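Local coordinates for trehalose-6-phosphate phosphatase (Neosartorya fumigata, PDB 5DXL), which belongs to the HAD superfamily and represents the trehalose-phosphatase family domain of the fungal protein Tps2, at residues Q199-G202 and A208-F211; A61-S66 and A195-E200. All coordinates share one frame; numbering follows the deposited sequence.

Contact 1: Q199-G202 and A208-F211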
# COMPACT_ATOMS: atom_id res chain seq x y z
N GLN A 199 1.20 8.16 12.22
CA GLN A 199 1.68 9.41 12.80
C GLN A 199 0.61 10.50 12.80
O GLN A 199 0.67 11.43 13.59
CB GLN A 199 2.92 9.89 12.05
CG GLN A 199 4.14 9.00 12.27
CD GLN A 199 5.15 9.13 11.15
OE1 GLN A 199 4.94 9.87 10.19
NE2 GLN A 199 6.26 8.40 11.27
N GLU A 200 -0.38 10.37 11.91
CA GLU A 200 -1.49 11.32 11.86
C GLU A 200 -2.23 11.39 13.19
O GLU A 200 -2.87 12.39 13.51
CB GLU A 200 -2.47 10.96 10.75
CG GLU A 200 -2.28 11.69 9.44
CD GLU A 200 -3.36 11.33 8.43
OE1 GLU A 200 -4.34 10.65 8.83
OE2 GLU A 200 -3.24 11.73 7.25
N TYR A 201 -2.16 10.31 13.97
CA TYR A 201 -2.78 10.27 15.28
C TYR A 201 -2.04 11.16 16.28
O TYR A 201 -2.54 11.42 17.37
CB TYR A 201 -2.84 8.84 15.82
CG TYR A 201 -3.91 7.96 15.20
CD1 TYR A 201 -3.69 7.30 14.00
CD2 TYR A 201 -5.14 7.77 15.83
CE1 TYR A 201 -4.66 6.49 13.43
CE2 TYR A 201 -6.12 6.96 15.27
CZ TYR A 201 -5.88 6.32 14.07
OH TYR A 201 -6.85 5.51 13.51
N GLY A 202 -0.84 11.61 15.91
CA GLY A 202 -0.06 12.47 16.77
C GLY A 202 0.95 11.73 17.63
O GLY A 202 1.07 10.50 17.53
N ALA A 208 -3.11 7.17 20.49
CA ALA A 208 -2.79 6.21 19.44
C ALA A 208 -3.87 5.13 19.35
O ALA A 208 -4.56 4.86 20.33
CB ALA A 208 -1.43 5.58 19.70
N PRO A 209 -4.03 4.51 18.17
CA PRO A 209 -4.99 3.41 18.13
C PRO A 209 -4.47 2.25 18.95
O PRO A 209 -3.27 1.99 18.93
CB PRO A 209 -5.08 3.06 16.64
CG PRO A 209 -3.80 3.53 16.06
CD PRO A 209 -3.40 4.75 16.86
N GLU A 210 -5.36 1.56 19.66
CA GLU A 210 -4.98 0.40 20.46
C GLU A 210 -5.12 -0.88 19.65
O GLU A 210 -4.93 -1.97 20.16
CB GLU A 210 -5.84 0.30 21.72
CG GLU A 210 -5.63 1.40 22.74
CD GLU A 210 -6.77 1.46 23.74
OE1 GLU A 210 -7.79 2.10 23.43
OE2 GLU A 210 -6.65 0.83 24.81
N PHE A 211 -5.48 -0.73 18.37
CA PHE A 211 -5.63 -1.89 17.50
C PHE A 211 -5.27 -1.47 16.09
O PHE A 211 -5.83 -0.51 15.56
CB PHE A 211 -7.06 -2.43 17.56
CG PHE A 211 -7.34 -3.59 16.64
CD1 PHE A 211 -7.32 -4.89 17.10
CD2 PHE A 211 -7.68 -3.36 15.30
CE1 PHE A 211 -7.61 -5.96 16.25
CE2 PHE A 211 -7.97 -4.42 14.45
CZ PHE A 211 -7.94 -5.71 14.92
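Y201 and P209 meet face-on through a CH-pi contact, a worked example of how a proline can settle on an aromatic ring across a short loop. CD of the proline ring sits almost exactly over the middle of the tyrosine ring, 3.6 Å from P209 CD to the centroid of Y201 and only 10° off the ring normal. Carbons of the proline next to its nitrogen carry slightly polarised hydrogens, which suits CD to meeting a pi face. CG lies farther along, toward the hydroxyl-bearing end of the ring, where P209 CG stands 4.0 Å from Y201 CZ and also comes near CE1. The tyrosine is presented by its first torsion, which places CG opposite the carbonyl carbon and beside the backbone N (chi1 -76°).

Less specific van der Waals packing adds A208, which takes part through its backbone: its methyl is directed away, and Y201 CB lies 4.5 Å from A208 CA. Five residues separate the two segments in the connection from helix 190-199 to strand 211-216, one of the parallel strands of the Rossmann-like HAD core. Y201 also packs on L22 of the neighbouring strand 21-25.

No hydrogen bond crosses the contact. Within 199-202, Q199 to G202 form a type I turn, closed by G202 N to Q199 O at 2.8 Å, with Y201 at its third position. G202 then leaves helical geometry with a positive phi (95°), turning the chain out of the helix. Beyond the proline, E210 makes a salt bridge with R19, and F211 pairs through its backbone with L22.

Contact 2: A61-S66 and A195-E200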
# COMPACT_ATOMS: atom_id res chain seq x y z
N ALA A 61 -10.98 3.23 11.67
CA ALA A 61 -10.52 3.98 10.51
C ALA A 61 -10.08 2.93 9.50
O ALA A 61 -9.13 2.19 9.75
CB ALA A 61 -9.36 4.93 10.87
N VAL A 62 -10.78 2.86 8.37
CA VAL A 62 -10.56 1.77 7.42
C VAL A 62 -9.99 2.32 6.12
O VAL A 62 -10.61 3.16 5.46
CB VAL A 62 -11.89 1.01 7.14
CG1 VAL A 62 -11.64 -0.15 6.20
CG2 VAL A 62 -12.51 0.50 8.45
N TRP A 63 -8.80 1.84 5.78
CA TRP A 63 -8.08 2.30 4.60
C TRP A 63 -7.87 1.19 3.58
O TRP A 63 -7.47 0.08 3.94
CB TRP A 63 -6.71 2.88 4.99
CG TRP A 63 -6.84 4.25 5.57
CD1 TRP A 63 -7.09 4.58 6.86
CD2 TRP A 63 -6.76 5.48 4.84
NE1 TRP A 63 -7.16 5.95 7.00
CE2 TRP A 63 -6.95 6.52 5.77
CE3 TRP A 63 -6.52 5.80 3.50
CZ2 TRP A 63 -6.92 7.87 5.39
CZ3 TRP A 63 -6.50 7.13 3.13
CH2 TRP A 63 -6.70 8.15 4.08
N ILE A 64 -8.13 1.52 2.31
CA ILE A 64 -7.76 0.66 1.19
C ILE A 64 -6.54 1.31 0.52
O ILE A 64 -6.61 2.47 0.11
CB ILE A 64 -8.91 0.52 0.16
CG1 ILE A 64 -10.23 0.13 0.83
CG2 ILE A 64 -8.55 -0.49 -0.94
CD1 ILE A 64 -10.15 -1.13 1.67
N ILE A 65 -5.43 0.58 0.43
CA ILE A 65 -4.17 1.12 -0.09
C ILE A 65 -3.77 0.28 -1.29
O ILE A 65 -3.28 -0.83 -1.14
CB ILE A 65 -3.09 1.13 1.00
CG1 ILE A 65 -3.60 1.90 2.23
CG2 ILE A 65 -1.80 1.78 0.49
CD1 ILE A 65 -2.70 1.76 3.44
N SER A 66 -3.99 0.82 -2.48
CA SER A 66 -4.07 0.01 -3.70
C SER A 66 -3.34 0.62 -4.90
O SER A 66 -3.21 1.83 -5.01
CB SER A 66 -5.55 -0.21 -4.04
OG SER A 66 -5.71 -0.83 -5.30
N ALA A 195 3.22 4.64 7.49
CA ALA A 195 3.78 5.37 8.62
C ALA A 195 3.04 6.68 8.80
O ALA A 195 2.76 7.09 9.92
CB ALA A 195 5.27 5.62 8.42
N ARG A 196 2.73 7.32 7.68
CA ARG A 196 2.02 8.60 7.67
C ARG A 196 0.67 8.46 8.37
O ARG A 196 0.28 9.31 9.17
CB ARG A 196 1.84 9.10 6.24
CG ARG A 196 1.63 10.59 6.11
CD ARG A 196 1.10 10.97 4.72
NE ARG A 196 -0.13 10.25 4.39
CZ ARG A 196 -1.31 10.46 4.98
NH1 ARG A 196 -1.42 11.35 5.95
NH2 ARG A 196 -2.37 9.76 4.61
N LEU A 197 -0.03 7.37 8.09
CA LEU A 197 -1.32 7.10 8.70
C LEU A 197 -1.26 6.96 10.22
O LEU A 197 -2.16 7.40 10.93
CB LEU A 197 -1.93 5.85 8.10
CG LEU A 197 -2.82 6.15 6.90
CD1 LEU A 197 -3.32 4.86 6.29
CD2 LEU A 197 -3.98 7.03 7.37
N VAL A 198 -0.21 6.31 10.71
CA VAL A 198 -0.08 6.09 12.14
C VAL A 198 0.32 7.39 12.86
O VAL A 198 -0.18 7.70 13.95
CB VAL A 198 0.95 4.99 12.45
CG1 VAL A 198 1.26 4.95 13.93
CG2 VAL A 198 0.43 3.64 11.99
N GLN A 199 1.20 8.16 12.22
CA GLN A 199 1.68 9.41 12.80
C GLN A 199 0.61 10.50 12.80
O GLN A 199 0.67 11.43 13.59
CB GLN A 199 2.92 9.89 12.05
CG GLN A 199 4.14 9.00 12.27
CD GLN A 199 5.15 9.13 11.15
OE1 GLN A 199 4.94 9.87 10.19
NE2 GLN A 199 6.26 8.40 11.27
N GLU A 200 -0.38 10.37 11.91
CA GLU A 200 -1.49 11.32 11.86
C GLU A 200 -2.23 11.39 13.19
O GLU A 200 -2.87 12.39 13.51
CB GLU A 200 -2.47 10.96 10.75
CG GLU A 200 -2.28 11.69 9.44
CD GLU A 200 -3.36 11.33 8.43
OE1 GLU A 200 -4.34 10.65 8.83
OE2 GLU A 200 -3.24 11.73 7.25
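Strand 61-65 and the last turn of helix 190-199 face each other with W63 CA and L197 CA 9.2 Å apart, a helix laid against one face of the parallel part of the mixed sheet in the Rossmann-like HAD core. From the strand, W63 and I65, two positions apart, both direct their side chains at the helix, which answers chiefly with L197. No hydrogen bond crosses this buried contact.

The leucine spreads both methyls over the same face of the indole. CD2 makes a CH-pi contact with the pyrrole ring, 3.7 Å from L197 CD2 to the centroid of the W63 five-membered ring and 29° off its normal, displaced toward the rim. CD1 lies over the base of the ring, 3.6 Å from W63 CG. The first torsion of W63 (chi1 -77°) carries the indole toward the helix, and the second, near 86°, turns its face to the leucine. M24, on adjacent strand 21-25, packs on both I65 and L197, and I93, Q95 and P96 also touch the W63 side chain. The same CD1 methyl of L197 also meets CD1 of I65, at 4.3 Å.

In the fold
Followed from the N terminus, the chain passes through strand 21-25 and helix 45-56 before it reaches strand 60-65, which supplies the earlier side of contact 2. The 128 residues that follow include the separate four-stranded antiparallel sheet, and helix 190-199 then brings the chain back against the core, closing this long loop. Contact 1 begins where contact 2 ends, with Q199 and E200 common to both, and closes a much shorter loop as the chain heads into strand 211-216. The loops therefore run in succession, neither nested nor crossed beyond that overlap. Their centres lie about 10 Å apart, and they meet directly where Y201 OH packs 3.7 Å from A61 CB, linking helix, following turn and sheet.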